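Local coordinates for S-adenosylmethionine:tRNA ribosyltransferase-isomerase (PDB 1VKY), which probably transfers and isomerises the ribose moiety of S-adenosylmethionine onto the 7-aminomethyl-7-deazaguanine of tRNA, giving epoxyqueuosine, at residues P34-R39 and I54-I59; G101-L106 and Q145-I150; G253-A258 and L295-V300; D284-P289 and L310-A315; F303-S308 and R336-G341. All blocks are in the same frame, centred on the assembly; numbering follows the deposited sequence.

Contact 1: P34-R39 and I54-I59; sequences PRDASR and IFREII
Asp36 and Arg56 both carry CG between the backbone N and the carbonyl carbon (chi1 55° and 60°), the crowded position, and the arginine chain then bends at chi3, placing NE on the side of Asp36. The guanidinium that follows lies over the backbone of Asp36, whose carbonyl O sits 3.9 Å from the guanidinium plane, over its centre. Arg56 NH2 meets Asp36 OD1 at 3.1 Å in a salt bridge; the hydrogen bond within it is weak, and the two planes stand 71° apart. At the guanidinium edge, in plane, Pro34 CG comes to 3.5 Å from Arg56 NH2. The other carboxylate oxygen, Asp36 OD2, is bonded to Thr192 OG1.

Two backbone bonds join the segments: Arg56 N to Asp36 O at 3.0 Å, and Phe55 N to Ser38 O at 2.8 Å. They close the open end of a beta hairpin, strands 39-44 and 49-54 at the margin of the mixed sheet, where Arg39 and Ile54 form an antiparallel non-hydrogen-bonded pair; the first chain enters its strand from 3-10 segment 35-37, and the second leaves its strand into one at 55-59. Ile54 CG2 is 3.5 Å from Asp36 O and equally near Ser38 O. Phe55 packs its CB 3.6 Å from Ser38 OG, a hydroxyl bonded to His190 ND1, while its ring runs on to Leu195 of helix 193-202 and to Val300.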
# COMPACT_ATOMS: atom_id res chain seq x y z
N PRO B 34 -2.50 -11.13 11.51
CA PRO B 34 -1.10 -10.66 11.66
C PRO B 34 -0.24 -10.93 10.40
O PRO B 34 -0.61 -11.74 9.57
CB PRO B 34 -0.58 -11.50 12.84
CG PRO B 34 -1.38 -12.75 12.77
CD PRO B 34 -2.77 -12.33 12.32
N ARG B 35 0.87 -10.25 10.28
CA ARG B 35 1.67 -10.30 9.05
C ARG B 35 2.24 -11.69 8.73
O ARG B 35 2.43 -12.04 7.58
CB ARG B 35 2.79 -9.28 9.12
CG ARG B 35 2.34 -7.82 9.19
CD ARG B 35 1.63 -7.31 7.93
NE ARG B 35 1.52 -5.85 7.92
N ASP B 36 2.44 -12.51 9.76
CA ASP B 36 3.01 -13.83 9.56
C ASP B 36 1.99 -14.92 9.38
O ASP B 36 2.31 -16.11 9.47
CB ASP B 36 4.00 -14.17 10.64
CG ASP B 36 3.44 -14.06 12.03
OD1 ASP B 36 2.21 -13.87 12.21
OD2 ASP B 36 4.20 -14.15 13.01
N ALA B 37 0.76 -14.50 9.09
CA ALA B 37 -0.29 -15.40 8.73
C ALA B 37 -0.44 -15.36 7.22
O ALA B 37 -1.31 -16.02 6.68
CB ALA B 37 -1.62 -15.01 9.41
N SER B 38 0.44 -14.64 6.53
CA SER B 38 0.45 -14.72 5.06
C SER B 38 0.90 -16.14 4.62
O SER B 38 1.43 -16.93 5.44
CB SER B 38 1.34 -13.62 4.49
OG SER B 38 2.70 -13.92 4.74
N ARG B 39 0.65 -16.48 3.35
CA ARG B 39 1.10 -17.74 2.78
C ARG B 39 2.60 -17.67 2.53
O ARG B 39 3.15 -16.57 2.37
CB ARG B 39 0.36 -18.07 1.50
CG ARG B 39 -1.10 -18.17 1.74
CD ARG B 39 -1.92 -18.54 0.53
NE ARG B 39 -1.74 -19.93 0.27
CZ ARG B 39 -2.43 -20.63 -0.62
NH1 ARG B 39 -3.36 -20.05 -1.36
NH2 ARG B 39 -2.15 -21.92 -0.77
N ILE B 54 2.52 -21.47 5.74
CA ILE B 54 2.17 -20.18 6.30
C ILE B 54 3.44 -19.56 6.82
O ILE B 54 4.32 -20.29 7.29
CB ILE B 54 1.15 -20.36 7.47
CG1 ILE B 54 -0.12 -20.99 6.95
CG2 ILE B 54 0.86 -19.05 8.17
CD1 ILE B 54 -0.71 -20.27 5.79
N PHE B 55 3.53 -18.23 6.79
CA PHE B 55 4.79 -17.56 7.04
C PHE B 55 5.43 -17.91 8.37
O PHE B 55 6.65 -18.09 8.44
CB PHE B 55 4.70 -16.03 6.91
CG PHE B 55 6.07 -15.40 6.72
CD1 PHE B 55 6.62 -15.29 5.47
CD2 PHE B 55 6.80 -14.98 7.80
CE1 PHE B 55 7.90 -14.76 5.31
CE2 PHE B 55 8.05 -14.46 7.66
CZ PHE B 55 8.62 -14.36 6.41
N ARG B 56 4.64 -17.98 9.43
CA ARG B 56 5.20 -18.24 10.77
C ARG B 56 5.91 -19.60 10.85
O ARG B 56 6.75 -19.81 11.71
CB ARG B 56 4.13 -18.16 11.85
CG ARG B 56 2.99 -19.16 11.68
CD ARG B 56 1.92 -19.10 12.78
NE ARG B 56 1.44 -17.74 12.98
CZ ARG B 56 0.26 -17.25 12.59
NH1 ARG B 56 -0.65 -18.02 11.96
NH2 ARG B 56 -0.01 -15.97 12.83
N GLU B 57 5.58 -20.50 9.92
CA GLU B 57 6.24 -21.83 9.79
C GLU B 57 7.65 -21.80 9.14
O GLU B 57 8.31 -22.83 8.97
CB GLU B 57 5.31 -22.76 9.01
CG GLU B 57 4.04 -23.05 9.79
CD GLU B 57 2.91 -23.64 8.96
OE1 GLU B 57 2.88 -23.51 7.72
OE2 GLU B 57 2.02 -24.24 9.56
N ILE B 58 8.12 -20.59 8.81
CA ILE B 58 9.49 -20.41 8.32
C ILE B 58 10.50 -20.94 9.30
O ILE B 58 11.53 -21.45 8.89
CB ILE B 58 9.80 -18.91 7.99
CG1 ILE B 58 11.10 -18.79 7.16
CG2 ILE B 58 9.86 -18.03 9.25
CD1 ILE B 58 11.26 -17.46 6.52
N ILE B 59 10.19 -20.88 10.59
CA ILE B 59 11.10 -21.39 11.61
C ILE B 59 11.47 -22.89 11.44
O ILE B 59 12.55 -23.32 11.80
CB ILE B 59 10.47 -21.14 12.99
CG1 ILE B 59 11.48 -21.39 14.12
CG2 ILE B 59 9.20 -21.97 13.17
CD1 ILE B 59 11.05 -20.73 15.42

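Contact 2: G101-L106 and Q145-I150; sequences GIWKCL and QDDRLI
Asp147, in the first turn of helix 147-153, binds Gly101, just before strand 102-108, and Trp103 in its first residues, tying a capped helix N terminus to the antiparallel six-stranded sheet. The polar bonds converge on one atom. Trp103 NE1 donates to Asp147 OD1 at 2.9 Å, almost straight at 176° and in the plane of the indole. Gly101 N reaches Asp147 OD1 at 2.8 Å; the two donors come from opposite faces of the carboxylate plane and so grip the oxygen from both sides. Asp147 OD2 forms a salt bridge with Arg97, which with the two N-H groups would help stabilise the negative charge. An alanine here would probably leave Trp103 NE1 and Gly101 N without their acceptor, and Arg97 without this carboxylate. The cap itself belongs to Asp146, whose OD1 takes weak bonds from Arg148 N and Leu149 N.

The remaining contacts are van der Waals and looser. Ile150 CD1 lies 4.1 Å from Gly101 CA and 4.4 Å from Trp103 CD1, approaching the ring obliquely. Gln145 and Ile102 run side by side in the same direction, with Gln145 NE2 bonded to Glu100 O. Gly101 has positive phi, and a side chain there would collide with Gln145 CB; the bare backbone is what allows Gly101 CA to come within 3.9 Å of Gln145 CA, while Gln145 NE2 stops 3.8 Å from Ile102 CG1.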
# COMPACT_ATOMS: atom_id res chain seq x y z
N GLY B 101 26.06 15.19 16.84
CA GLY B 101 27.01 16.06 16.14
C GLY B 101 28.27 15.41 15.57
O GLY B 101 29.15 16.13 15.13
N ILE B 102 28.37 14.07 15.60
CA ILE B 102 29.45 13.31 14.94
C ILE B 102 28.81 12.24 14.04
O ILE B 102 28.12 11.30 14.51
CB ILE B 102 30.46 12.67 15.98
CG1 ILE B 102 31.00 13.73 16.94
CG2 ILE B 102 31.63 12.01 15.25
CD1 ILE B 102 32.02 13.21 17.93
N TRP B 103 29.04 12.40 12.73
CA TRP B 103 28.42 11.59 11.70
C TRP B 103 29.42 11.05 10.69
O TRP B 103 30.34 11.77 10.28
CB TRP B 103 27.42 12.46 10.93
CG TRP B 103 26.22 12.82 11.71
CD1 TRP B 103 26.12 13.76 12.72
CD2 TRP B 103 24.93 12.25 11.56
NE1 TRP B 103 24.83 13.79 13.19
CE2 TRP B 103 24.08 12.88 12.51
CE3 TRP B 103 24.39 11.28 10.72
CZ2 TRP B 103 22.73 12.57 12.62
CZ3 TRP B 103 23.05 10.98 10.83
CH2 TRP B 103 22.24 11.62 11.78
N LYS B 104 29.22 9.80 10.27
CA LYS B 104 29.84 9.27 9.08
C LYS B 104 29.09 9.86 7.93
O LYS B 104 27.86 9.77 7.88
CB LYS B 104 29.75 7.75 8.99
CG LYS B 104 30.64 7.05 9.96
CD LYS B 104 30.34 5.56 10.03
CE LYS B 104 30.58 4.85 8.72
NZ LYS B 104 32.00 4.58 8.55
N CYS B 105 29.83 10.44 7.00
CA CYS B 105 29.27 11.19 5.89
C CYS B 105 29.89 10.77 4.58
O CYS B 105 31.04 10.35 4.52
CB CYS B 105 29.54 12.69 6.08
SG CYS B 105 28.74 13.37 7.55
N LEU B 106 29.12 10.95 3.52
CA LEU B 106 29.64 10.83 2.17
C LEU B 106 30.01 12.24 1.76
O LEU B 106 29.17 13.13 1.81
CB LEU B 106 28.54 10.23 1.27
CG LEU B 106 28.97 9.11 0.37
CD1 LEU B 106 29.81 9.71 -0.75
CD2 LEU B 106 29.75 8.06 1.14
N GLN B 145 28.03 20.83 17.98
CA GLN B 145 27.55 19.47 17.89
C GLN B 145 26.07 19.41 18.22
O GLN B 145 25.68 19.01 19.31
CB GLN B 145 28.35 18.57 18.82
CG GLN B 145 29.73 18.33 18.32
CD GLN B 145 30.59 17.55 19.30
OE1 GLN B 145 31.59 18.07 19.79
NE2 GLN B 145 30.19 16.31 19.58
N ASP B 146 25.26 19.79 17.25
CA ASP B 146 23.82 19.95 17.44
C ASP B 146 23.09 19.42 16.20
O ASP B 146 23.13 20.03 15.14
CB ASP B 146 23.52 21.44 17.71
CG ASP B 146 22.02 21.74 17.97
OD1 ASP B 146 21.13 20.91 17.71
OD2 ASP B 146 21.65 22.84 18.41
N ASP B 147 22.46 18.27 16.33
CA ASP B 147 21.86 17.58 15.18
C ASP B 147 20.67 18.33 14.60
O ASP B 147 20.41 18.27 13.39
CB ASP B 147 21.41 16.16 15.57
CG ASP B 147 22.58 15.14 15.65
OD1 ASP B 147 23.76 15.45 15.35
OD2 ASP B 147 22.37 13.98 16.02
N ARG B 148 19.93 19.01 15.47
CA ARG B 148 18.77 19.79 15.03
C ARG B 148 19.21 20.92 14.11
O ARG B 148 18.65 21.13 13.04
CB ARG B 148 17.99 20.30 16.24
CG ARG B 148 17.16 19.21 16.90
N LEU B 149 20.26 21.61 14.51
CA LEU B 149 20.85 22.63 13.65
C LEU B 149 21.30 22.03 12.32
O LEU B 149 21.00 22.57 11.25
CB LEU B 149 22.04 23.28 14.35
CG LEU B 149 22.78 24.35 13.54
CD1 LEU B 149 21.81 25.44 13.09
CD2 LEU B 149 23.92 24.95 14.36
N ILE B 150 22.01 20.91 12.39
CA ILE B 150 22.51 20.26 11.18
C ILE B 150 21.34 19.92 10.23
O ILE B 150 21.40 20.16 9.03
CB ILE B 150 23.29 18.97 11.54
CG1 ILE B 150 24.60 19.30 12.29
CG2 ILE B 150 23.59 18.17 10.29
CD1 ILE B 150 25.16 18.09 13.04

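Contact 3: G253-A258 and L295-V300; sequences GNRIVA and LVDALV
Asp297 holds Ile256 by both of its backbone polar groups. Ile256 N donates to Asp297 OD2 at 2.8 Å, nearly straight at 173° and from the anti side of the carboxylate, while Asp297 N returns a bond to Ile256 O, also 2.8 Å. Ile256 O takes a second, longer bond from Ala298 N at 3.2 Å. From there the regular ladder runs on: Ala258 N to Ala298 O at 3.0 Å, then Val300 N to Ala258 O. These are neighbouring parallel strands, 256-259 and 298-302, inside the central mixed sheet, with Val257 paired with Ala298 and Ala258 with Leu299. On one face Val257 CG1 touches Ala298 CB at 4.0 Å and Val300 CG2; on the other, Ala258 CB meets Val296 CG1 at 3.8 Å, under helix 261-270. Ile256 CD1 lies 4.0 Å from Leu295 CD2.

Further out, Arg250 of helix 240-252 forms a salt bridge to Asp297 OD2, the same oxygen that takes Ile256 N, and should help to fix it. Glu268 OE2 accepts from both Leu295 N and Val296 N and so anchors the approach to the strand. Arg255 packs CG on Asp297 CB but sends its charged end to Asp66.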
# COMPACT_ATOMS: atom_id res chain seq x y z
N GLY B 253 29.65 -22.82 8.77
CA GLY B 253 28.99 -23.67 7.81
C GLY B 253 27.47 -23.49 7.81
O GLY B 253 26.78 -24.30 7.21
N ASN B 254 26.96 -22.41 8.40
CA ASN B 254 25.48 -22.13 8.37
C ASN B 254 25.07 -21.30 7.16
O ASN B 254 25.92 -20.89 6.38
CB ASN B 254 25.04 -21.40 9.64
CG ASN B 254 25.08 -22.27 10.86
OD1 ASN B 254 25.84 -22.01 11.76
ND2 ASN B 254 24.26 -23.29 10.90
N ARG B 255 23.77 -21.01 7.03
CA ARG B 255 23.28 -20.28 5.86
C ARG B 255 23.10 -18.78 6.09
O ARG B 255 22.62 -18.37 7.14
CB ARG B 255 21.97 -20.85 5.42
CG ARG B 255 22.15 -22.19 4.71
CD ARG B 255 20.88 -22.90 4.49
NE ARG B 255 20.17 -23.04 5.76
CZ ARG B 255 19.10 -23.79 5.91
NH1 ARG B 255 18.64 -24.47 4.87
NH2 ARG B 255 18.50 -23.87 7.09
N ILE B 256 23.49 -18.01 5.08
CA ILE B 256 23.11 -16.61 4.94
C ILE B 256 21.80 -16.53 4.15
O ILE B 256 21.70 -16.91 2.97
CB ILE B 256 24.23 -15.82 4.25
CG1 ILE B 256 25.50 -15.85 5.10
CG2 ILE B 256 23.80 -14.36 3.98
CD1 ILE B 256 26.71 -15.50 4.30
N VAL B 257 20.76 -16.11 4.85
CA VAL B 257 19.44 -16.03 4.33
C VAL B 257 19.14 -14.56 4.11
O VAL B 257 18.94 -13.80 5.06
CB VAL B 257 18.40 -16.67 5.30
CG1 VAL B 257 17.01 -16.72 4.65
CG2 VAL B 257 18.82 -18.10 5.73
N ALA B 258 19.05 -14.15 2.85
CA ALA B 258 18.72 -12.77 2.54
C ALA B 258 17.23 -12.58 2.63
O ALA B 258 16.46 -13.41 2.15
CB ALA B 258 19.21 -12.37 1.17
N LEU B 295 27.24 -15.04 -1.88
CA LEU B 295 27.02 -14.82 -0.45
C LEU B 295 25.65 -15.30 0.02
O LEU B 295 25.49 -15.78 1.14
CB LEU B 295 27.19 -13.35 -0.07
CG LEU B 295 28.52 -12.86 0.46
CD1 LEU B 295 28.46 -11.44 0.88
CD2 LEU B 295 29.10 -13.73 1.62
N VAL B 296 24.69 -15.29 -0.85
CA VAL B 296 23.32 -15.62 -0.42
C VAL B 296 23.01 -17.12 -0.57
O VAL B 296 23.04 -17.64 -1.69
CB VAL B 296 22.34 -14.80 -1.24
CG1 VAL B 296 20.86 -15.13 -0.82
CG2 VAL B 296 22.62 -13.33 -1.11
N ASP B 297 22.72 -17.80 0.54
CA ASP B 297 22.42 -19.26 0.52
C ASP B 297 20.94 -19.59 0.41
O ASP B 297 20.55 -20.70 -0.00
CB ASP B 297 22.97 -19.95 1.75
CG ASP B 297 24.46 -19.68 1.94
OD1 ASP B 297 25.22 -19.85 0.97
OD2 ASP B 297 24.94 -19.25 3.01
N ALA B 298 20.10 -18.64 0.79
CA ALA B 298 18.65 -18.78 0.77
C ALA B 298 18.02 -17.41 0.69
O ALA B 298 18.66 -16.42 0.98
CB ALA B 298 18.17 -19.51 1.99
N LEU B 299 16.75 -17.34 0.28
CA LEU B 299 16.16 -16.03 -0.05
C LEU B 299 14.68 -16.01 0.37
O LEU B 299 13.95 -16.92 -0.01
CB LEU B 299 16.28 -15.74 -1.56
CG LEU B 299 15.50 -14.51 -2.12
CD1 LEU B 299 15.96 -13.28 -1.41
CD2 LEU B 299 15.69 -14.32 -3.55
N VAL B 300 14.28 -15.02 1.18
CA VAL B 300 12.83 -14.71 1.40
C VAL B 300 12.46 -13.46 0.60
O VAL B 300 13.12 -12.40 0.68
CB VAL B 300 12.55 -14.42 2.89
CG1 VAL B 300 11.10 -14.14 3.13
CG2 VAL B 300 13.05 -15.55 3.76

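Contact 4: D284-P289 and L310-A315; sequences DLFIYP and LLMLVA
Phe286 and Tyr288 both turn a ring edge to Met312, whose sulfur is shared between them. Met312 SD lies 3.8 Å from Tyr288 CE1, in the plane of that ring, and 4.1 Å from Phe286 CZ near the plane of the phenylalanine ring, giving two edge-on Met-aromatic contacts. One face of the Tyr288 ring carries Pro289 CD, 3.3 Å above the plane and offset toward the rim. Chi1 (-64°) sets Met312 CG anti to the carbonyl carbon, and an extended chi2 (166°) carries SD on to the rings. An alanine in place of Met312 would probably open a gap between the two ring edges and leave both aromatic side chains freer to turn.

Between the rings in sequence, Ile287 points toward the helix and sets CG2 4.1 Å from Leu313 CG, a buried contact. Pro289 follows with CD 3.7 Å from Met312 O and CG 4.1 Å from Ala315 CB. Around these, Phe293 covers Ile287, and Arg265 of helix 261-270 lies against Leu313. The whole is an irregular loop, on its way from strand 279-281 to strand 298-302, laid against one side of helix 309-318 and held there by apolar and sulfur-aromatic contacts.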
# COMPACT_ATOMS: atom_id res chain seq x y z
N ASP B 284 25.18 -0.97 -9.23
CA ASP B 284 24.59 -1.08 -10.57
C ASP B 284 24.24 -2.52 -10.95
O ASP B 284 23.77 -2.75 -12.05
CB ASP B 284 25.65 -0.62 -11.59
CG ASP B 284 25.44 0.78 -12.06
OD1 ASP B 284 24.25 1.20 -12.12
OD2 ASP B 284 26.40 1.52 -12.41
N LEU B 285 24.53 -3.48 -10.07
CA LEU B 285 24.55 -4.90 -10.45
C LEU B 285 23.21 -5.33 -10.96
O LEU B 285 22.20 -5.08 -10.28
CB LEU B 285 24.96 -5.75 -9.24
CG LEU B 285 24.98 -7.28 -9.47
CD1 LEU B 285 26.00 -7.67 -10.53
CD2 LEU B 285 25.31 -7.99 -8.16
N PHE B 286 23.17 -5.94 -12.15
CA PHE B 286 21.96 -6.45 -12.73
C PHE B 286 22.02 -7.99 -12.73
O PHE B 286 22.89 -8.57 -13.38
CB PHE B 286 21.78 -5.94 -14.18
CG PHE B 286 20.55 -6.45 -14.85
CD1 PHE B 286 19.32 -6.04 -14.43
CD2 PHE B 286 20.62 -7.36 -15.87
CE1 PHE B 286 18.18 -6.53 -15.01
CE2 PHE B 286 19.47 -7.85 -16.46
CZ PHE B 286 18.26 -7.41 -16.03
N ILE B 287 21.13 -8.64 -11.98
CA ILE B 287 21.13 -10.06 -11.78
C ILE B 287 20.06 -10.68 -12.69
O ILE B 287 18.89 -10.31 -12.64
CB ILE B 287 20.88 -10.41 -10.30
CG1 ILE B 287 21.95 -9.77 -9.43
CG2 ILE B 287 20.72 -11.94 -10.14
CD1 ILE B 287 21.72 -9.92 -7.90
N TYR B 288 20.51 -11.60 -13.53
CA TYR B 288 19.70 -12.22 -14.57
C TYR B 288 20.23 -13.64 -14.76
O TYR B 288 21.44 -13.86 -14.62
CB TYR B 288 19.90 -11.38 -15.84
CG TYR B 288 19.03 -11.72 -17.01
CD1 TYR B 288 17.76 -11.16 -17.14
CD2 TYR B 288 19.47 -12.61 -18.00
CE1 TYR B 288 16.93 -11.47 -18.20
CE2 TYR B 288 18.61 -12.94 -19.09
CZ TYR B 288 17.35 -12.34 -19.19
OH TYR B 288 16.47 -12.59 -20.25
N PRO B 289 19.38 -14.61 -15.08
CA PRO B 289 19.85 -16.03 -15.14
C PRO B 289 20.75 -16.27 -16.35
O PRO B 289 20.50 -15.69 -17.37
CB PRO B 289 18.56 -16.82 -15.31
CG PRO B 289 17.45 -15.88 -15.27
CD PRO B 289 17.98 -14.51 -15.47
N LEU B 310 12.63 -7.85 -10.84
CA LEU B 310 12.70 -8.64 -9.61
C LEU B 310 12.43 -10.12 -9.86
O LEU B 310 13.03 -10.98 -9.26
CB LEU B 310 11.75 -8.09 -8.53
CG LEU B 310 12.02 -6.63 -8.14
CD1 LEU B 310 11.15 -6.19 -6.99
CD2 LEU B 310 13.47 -6.46 -7.75
N LEU B 311 11.49 -10.41 -10.75
CA LEU B 311 11.23 -11.79 -11.16
C LEU B 311 12.45 -12.38 -11.86
O LEU B 311 12.83 -13.55 -11.63
CB LEU B 311 9.97 -11.85 -12.08
CG LEU B 311 9.63 -13.23 -12.60
CD1 LEU B 311 9.56 -14.26 -11.46
CD2 LEU B 311 8.31 -13.16 -13.41
N MET B 312 13.13 -11.58 -12.66
CA MET B 312 14.37 -12.04 -13.30
C MET B 312 15.46 -12.40 -12.26
O MET B 312 16.17 -13.39 -12.40
CB MET B 312 14.92 -11.01 -14.28
CG MET B 312 14.00 -10.71 -15.48
SD MET B 312 14.59 -9.21 -16.30
CE MET B 312 13.19 -8.99 -17.43
N LEU B 313 15.56 -11.60 -11.20
CA LEU B 313 16.55 -11.89 -10.13
C LEU B 313 16.19 -13.19 -9.42
O LEU B 313 17.04 -14.03 -9.21
CB LEU B 313 16.57 -10.74 -9.15
CG LEU B 313 17.50 -10.74 -7.93
CD1 LEU B 313 17.69 -9.29 -7.43
CD2 LEU B 313 16.98 -11.61 -6.82
N VAL B 314 14.94 -13.36 -9.02
CA VAL B 314 14.53 -14.58 -8.34
C VAL B 314 14.68 -15.81 -9.24
O VAL B 314 15.07 -16.89 -8.80
CB VAL B 314 13.09 -14.45 -7.78
CG1 VAL B 314 12.67 -15.71 -7.17
CG2 VAL B 314 13.04 -13.35 -6.74
N ALA B 315 14.40 -15.65 -10.53
CA ALA B 315 14.62 -16.73 -11.49
C ALA B 315 16.11 -17.12 -11.53
O ALA B 315 16.44 -18.31 -11.59
CB ALA B 315 14.14 -16.27 -12.89

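Contact 5: F303-S308 and R336-G341; sequences FHLPRS and RFFSFG
Phe303 and Phe338 are joined through the backbone, Phe338 N donating to Phe303 O at 2.9 Å, and one water bridges Phe303 N (3.0 Å) and Phe338 O (2.7 Å). Beside this link the aromatic side chains pack in two groups. Phe303 turns its ring edge toward the face of Phe337, an edge-to-face pair with centroids 5.1 Å apart and planes at 55°; Phe303 CB packs 3.5 Å from Phe337 CD2. Helix 320-332 covers the pair with Tyr327 and Ala330. Phe338, whose CG is anti to the backbone N (chi1 -156°), takes the methyl Leu305 CD1 obliquely at 3.5 Å from CE1. Leu305 and Phe338 also pack on the second subunit, on its Ile27 and Gln29 respectively.

Two beta turns frame the contact: a type I turn from Phe338 to Gly341, and a type II turn from Leu305 to Ser308. In the latter Leu305 O is gripped twice, by Ser308 N and by Ser308 OG at 2.6 Å, just where Ser308 caps helix 309-318. His304 points away from segment 336-341, and its NE2 is hydrogen-bonded to Thr301, its side chain about 4 Å from an unidentified bound molecule. The direct bond, and probably the water, supply partners to backbone groups beside the phenylalanine rings, joining two irregular loops without a regular strand ladder.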
# COMPACT_ATOMS: atom_id res chain seq x y z
N PHE B 303 6.10 -12.22 -4.11
CA PHE B 303 5.74 -12.62 -5.47
C PHE B 303 5.75 -11.41 -6.39
O PHE B 303 5.04 -10.44 -6.15
CB PHE B 303 4.38 -13.30 -5.47
CG PHE B 303 4.44 -14.71 -4.99
CD1 PHE B 303 4.32 -15.01 -3.68
CD2 PHE B 303 4.65 -15.73 -5.90
CE1 PHE B 303 4.36 -16.33 -3.26
CE2 PHE B 303 4.73 -17.03 -5.50
CZ PHE B 303 4.58 -17.34 -4.17
N HIS B 304 6.58 -11.45 -7.44
CA HIS B 304 6.84 -10.28 -8.26
C HIS B 304 5.98 -10.31 -9.51
O HIS B 304 5.43 -11.32 -9.85
CB HIS B 304 8.32 -10.19 -8.58
CG HIS B 304 9.20 -10.27 -7.34
ND1 HIS B 304 9.21 -9.28 -6.39
CD2 HIS B 304 10.00 -11.25 -6.87
CE1 HIS B 304 10.01 -9.63 -5.40
NE2 HIS B 304 10.51 -10.82 -5.67
N LEU B 305 5.88 -9.18 -10.20
CA LEU B 305 4.97 -9.05 -11.31
C LEU B 305 5.57 -9.62 -12.59
O LEU B 305 6.83 -9.66 -12.74
CB LEU B 305 4.64 -7.54 -11.47
CG LEU B 305 3.98 -6.82 -10.27
CD1 LEU B 305 3.99 -5.29 -10.44
CD2 LEU B 305 2.55 -7.34 -10.10
N PRO B 306 4.71 -10.02 -13.54
CA PRO B 306 5.14 -10.43 -14.85
C PRO B 306 6.13 -9.47 -15.44
O PRO B 306 5.99 -8.23 -15.33
CB PRO B 306 3.84 -10.43 -15.69
CG PRO B 306 2.74 -10.69 -14.70
CD PRO B 306 3.23 -10.07 -13.41
N ARG B 307 7.19 -10.04 -16.00
CA ARG B 307 8.21 -9.27 -16.71
C ARG B 307 9.03 -8.35 -15.82
O ARG B 307 9.80 -7.56 -16.33
CB ARG B 307 7.57 -8.43 -17.85
CG ARG B 307 6.74 -9.24 -18.89
CD ARG B 307 5.93 -8.36 -19.86
NE ARG B 307 4.54 -8.26 -19.39
CZ ARG B 307 3.91 -7.16 -18.96
NH1 ARG B 307 4.47 -5.95 -18.98
NH2 ARG B 307 2.67 -7.29 -18.54
N SER B 308 8.90 -8.42 -14.49
CA SER B 308 9.65 -7.46 -13.67
C SER B 308 11.12 -7.87 -13.60
O SER B 308 11.42 -9.08 -13.65
CB SER B 308 9.15 -7.44 -12.24
OG SER B 308 9.04 -8.76 -11.78
N ARG B 336 -1.64 -14.39 -3.07
CA ARG B 336 -1.63 -12.96 -3.30
C ARG B 336 -0.23 -12.45 -3.61
O ARG B 336 0.77 -12.91 -3.01
CB ARG B 336 -2.17 -12.24 -2.08
CG ARG B 336 -3.61 -12.60 -1.70
CD ARG B 336 -3.98 -12.09 -0.32
NE ARG B 336 -2.91 -12.39 0.63
CZ ARG B 336 -2.19 -11.51 1.34
NH1 ARG B 336 -2.43 -10.18 1.29
NH2 ARG B 336 -1.21 -11.98 2.14
N PHE B 337 -0.19 -11.49 -4.54
CA PHE B 337 1.04 -11.02 -5.18
C PHE B 337 1.35 -9.57 -4.84
O PHE B 337 0.51 -8.80 -4.39
CB PHE B 337 0.92 -11.16 -6.69
CG PHE B 337 0.98 -12.57 -7.16
CD1 PHE B 337 -0.04 -13.45 -6.88
CD2 PHE B 337 2.00 -12.99 -7.97
CE1 PHE B 337 0.00 -14.73 -7.33
CE2 PHE B 337 2.05 -14.30 -8.43
CZ PHE B 337 1.06 -15.16 -8.10
N PHE B 338 2.61 -9.23 -5.07
CA PHE B 338 3.13 -7.89 -4.93
C PHE B 338 3.35 -7.54 -3.48
O PHE B 338 3.45 -8.42 -2.63
CB PHE B 338 2.25 -6.89 -5.74
CG PHE B 338 2.92 -5.63 -6.15
CD1 PHE B 338 4.16 -5.65 -6.76
CD2 PHE B 338 2.34 -4.41 -5.88
CE1 PHE B 338 4.77 -4.48 -7.12
CE2 PHE B 338 2.96 -3.23 -6.26
CZ PHE B 338 4.15 -3.26 -6.87
N SER B 339 3.59 -6.26 -3.23
CA SER B 339 4.10 -5.76 -1.98
C SER B 339 3.36 -6.14 -0.69
O SER B 339 4.00 -6.19 0.38
CB SER B 339 4.23 -4.23 -2.09
OG SER B 339 5.18 -3.91 -3.12
N PHE B 340 2.05 -6.34 -0.76
CA PHE B 340 1.24 -6.64 0.43
C PHE B 340 0.73 -8.05 0.41
O PHE B 340 -0.08 -8.44 1.28
CB PHE B 340 0.07 -5.64 0.57
CG PHE B 340 0.55 -4.23 0.59
CD1 PHE B 340 0.45 -3.43 -0.54
CD2 PHE B 340 1.28 -3.77 1.68
CE1 PHE B 340 1.00 -2.16 -0.56
CE2 PHE B 340 1.83 -2.49 1.68
CZ PHE B 340 1.69 -1.68 0.55
N GLY B 341 1.26 -8.84 -0.53
CA GLY B 341 0.88 -10.24 -0.73
C GLY B 341 1.68 -11.24 0.06
O GLY B 341 2.24 -10.94 1.11
O HOH W 1 3.74 -11.09 -2.73

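From the N terminus, contact 1 closes the short hairpin of strands 39-44 and 49-54, and contact 2 closes a longer loop within the separate six-stranded sheet, its nearest atoms about 27 Å from those of contact 1. The remaining loops interlock. Contact 3 opens at 253 and closes at 300; contact 4 opens inside that loop, at 284, and crosses it by closing on helix 309-318. Contact 5 opens at 303, right after contact 3 ends, and crosses contact 4 before closing ahead of strand 343-346. Contacts 3 and 5 are in series. Val300 of contact 3 packs on Phe55 and Ile58 of contact 1, and Arg336 of contact 5 on Ser38, tying the edge hairpin to the middle of the same sheet and to the loop before strand 343-346.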